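Putative cathepsin d (Ixodes ricinus, PDB 5N7Q) probably cleaves peptide bonds inside proteins as a tick aspartic endopeptidase of the pepsin-like A1 family, and is inhibited by pepstatin A. Local coordinates at residues A[136-140]-A[141-145]. Numbering follows the deposited sequence. Where two conformers were deposited one is given.
Sequences GVVPV and FDNMM
Pro139 and Asn143 are joined by the first backbone bond of a short helix, Asn143 N to Pro139 O at 2.9 Å, and Val140 O repeats the pattern with Met144 N. Proline is tolerated at the N-cap position because its fixed phi (-70°) fits the extended residue before the helix and no N-H is needed there, though it offers no side-chain cap. The packing is tightest where Pro139 CD and Val138 CG2 close on Asp142 CB, at 3.8 and 3.7 Å. Asp142 CG lies anti to its own carbonyl carbon (chi1 -80°), and OD1 passes 3.8 Å from Pro139 CG before reaching its salt bridge with Arg328. An acid in the first turn would also be expected to suit the helix dipole's positive end. The Asn143 side chain crosses that of Val138 at about a right angle, CG 4.1 Å from Val138 CG1, and its ND2 is hydrogen-bonded to Gln103. By contrast, Val140 CG1 meets Met144 SD loosely, at 4.2 Å, yet that pair is buried, whereas close-packed Val138 is partly exposed. The arrangement is a helix N-terminus with proline at the N-cap position, leading from the loop after strand 123-126 into helix 140-146 of the pepsin-like fold.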
ATOM      1  N   GLY A 136     -18.439   6.020   5.956  1.00 10.69           N
ATOM      2  CA  GLY A 136     -18.027   6.899   7.042  1.00 11.16           C
ATOM      3  C   GLY A 136     -17.603   6.194   8.315  1.00 11.30           C
ATOM      4  O   GLY A 136     -17.564   6.786   9.377  1.00 13.21           O
ATOM      5  N   VAL A 137     -17.307   4.911   8.213  1.00 11.87           N
ATOM      6  CA  VAL A 137     -16.928   4.124   9.385  1.00 11.24           C
ATOM      7  C   VAL A 137     -15.505   4.456   9.792  1.00 10.75           C
ATOM      8  O   VAL A 137     -14.636   4.687   8.925  1.00 11.31           O
ATOM      9  CB  VAL A 137     -17.104   2.608   9.167  1.00 11.53           C
ATOM     10  CG1 VAL A 137     -18.591   2.248   9.129  1.00 11.77           C
ATOM     11  CG2 VAL A 137     -16.425   2.090   7.928  1.00 12.08           C
ATOM     12  N   VAL A 138     -15.285   4.491  11.099  1.00  9.73           N
ATOM     13  CA  VAL A 138     -13.989   4.907  11.667  1.00  9.65           C
ATOM     14  C   VAL A 138     -12.874   3.936  11.282  1.00  8.98           C
ATOM     15  O   VAL A 138     -12.961   2.728  11.564  1.00  9.05           O
ATOM     16  CB  VAL A 138     -14.053   5.128  13.204  1.00 10.32           C
ATOM     17  CG1 VAL A 138     -14.396   3.871  13.971  1.00 11.34           C
ATOM     18  CG2 VAL A 138     -12.726   5.699  13.702  1.00 10.88           C
ATOM     19  N   PRO A 139     -11.787   4.436  10.656  1.00  8.23           N
ATOM     20  CA  PRO A 139     -10.675   3.531  10.372  1.00  8.23           C
ATOM     21  C   PRO A 139      -9.919   3.082  11.608  1.00  7.95           C
ATOM     22  O   PRO A 139      -9.971   3.715  12.666  1.00  8.41           O
ATOM     23  CB  PRO A 139      -9.756   4.366   9.483  1.00  8.17           C
ATOM     24  CG  PRO A 139     -10.643   5.437   8.908  1.00  8.04           C
ATOM     25  CD  PRO A 139     -11.573   5.752  10.041  1.00  8.05           C
ATOM     26  N   VAL A 140      -9.236   1.963  11.465  1.00  8.08           N
ATOM     27  CA  VAL A 140      -8.503   1.352  12.557  1.00  8.45           C
ATOM     28  C   VAL A 140      -7.556   2.338  13.229  1.00  8.01           C
ATOM     29  O   VAL A 140      -7.594   2.493  14.457  1.00  7.99           O
ATOM     30  CB  VAL A 140      -7.757   0.086  12.109  1.00  9.45           C
ATOM     31  CG1 VAL A 140      -6.883  -0.444  13.233  1.00 10.09           C
ATOM     32  CG2 VAL A 140      -8.749  -0.989  11.710  1.00  9.27           C
ATOM     33  N   PHE A 141      -6.748   3.064  12.446  1.00  7.66           N
ATOM     34  CA  PHE A 141      -5.760   3.935  13.068  1.00  8.33           C
ATOM     35  C   PHE A 141      -6.453   5.082  13.778  1.00  8.26           C
ATOM     36  O   PHE A 141      -6.036   5.513  14.845  1.00  8.57           O
ATOM     37  CB  PHE A 141      -4.745   4.486  12.090  1.00  8.02           C
ATOM     38  CG  PHE A 141      -3.563   5.164  12.745  1.00  8.33           C
ATOM     39  CD1 PHE A 141      -2.674   4.435  13.546  1.00  8.72           C
ATOM     40  CD2 PHE A 141      -3.310   6.521  12.556  1.00  8.41           C
ATOM     41  CE1 PHE A 141      -1.580   5.037  14.156  1.00  8.77           C
ATOM     42  CE2 PHE A 141      -2.206   7.123  13.141  1.00  8.55           C
ATOM     43  CZ  PHE A 141      -1.329   6.370  13.937  1.00  8.36           C
ATOM     44  N   ASP A 142      -7.516   5.605  13.159  1.00  8.70           N
ATOM     45  CA  ASP A 142      -8.292   6.646  13.813  1.00  9.40           C
ATOM     46  C   ASP A 142      -8.891   6.204  15.149  1.00  9.68           C
ATOM     47  O   ASP A 142      -8.931   6.964  16.129  1.00  9.92           O
ATOM     48  CB  ASP A 142      -9.416   7.065  12.879  1.00  9.83           C
ATOM     49  CG  ASP A 142      -8.936   8.016  11.819  1.00  9.97           C
ATOM     50  OD1 ASP A 142      -8.195   7.563  10.924  1.00 10.12           O
ATOM     51  OD2 ASP A 142      -9.250   9.213  11.916  1.00 11.10           O
ATOM     52  N   ASN A 143      -9.356   4.960  15.177  1.00  9.70           N
ATOM     53  CA  ASN A 143      -9.903   4.368  16.406  1.00 10.31           C
ATOM     54  C   ASN A 143      -8.802   4.181  17.479  1.00  9.85           C
ATOM     55  O   ASN A 143      -9.022   4.480  18.658  1.00  9.50           O
ATOM     56  CB  ASN A 143     -10.587   3.042  16.068  1.00 11.11           C
ATOM     57  CG  ASN A 143     -11.772   2.740  16.955  1.00 12.57           C
ATOM     58  OD1 ASN A 143     -12.224   3.587  17.735  1.00 13.99           O
ATOM     59  ND2 ASN A 143     -12.279   1.523  16.847  1.00 13.09           N
ATOM     60  N   MET A 144      -7.607   3.765  17.063  1.00  9.59           N
ATOM     61  CA  MET A 144      -6.443   3.722  17.948  1.00 10.41           C
ATOM     62  C   MET A 144      -6.166   5.098  18.540  1.00 10.31           C
ATOM     63  O   MET A 144      -5.963   5.221  19.763  1.00 10.22           O
ATOM     64  CB  MET A 144      -5.217   3.210  17.203  1.00 11.07           C
ATOM     65  CG  MET A 144      -5.318   1.741  16.848  1.00 11.80           C
ATOM     66  SD  MET A 144      -3.980   1.164  15.793  1.00 14.11           S
ATOM     67  CE  MET A 144      -2.767   0.685  17.009  1.00 15.43           C
ATOM     68  N   MET A 145      -6.161   6.132  17.710  0.50 10.00           N
ATOM     69  CA  MET A 145      -5.936   7.494  18.204  0.50 10.34           C
ATOM     70  C   MET A 145      -7.014   7.940  19.180  0.50 11.00           C
ATOM     71  O   MET A 145      -6.708   8.499  20.238  0.50 11.50           O
ATOM     72  CB  MET A 145      -5.859   8.493  17.057  0.50 10.25           C
ATOM     73  CG  MET A 145      -4.612   8.329  16.204  0.50 10.10           C
ATOM     74  SD  MET A 145      -4.391   9.723  15.088  0.50  9.71           S
ATOM     75  CE  MET A 145      -5.930   9.636  14.189  0.50  9.91           C
TER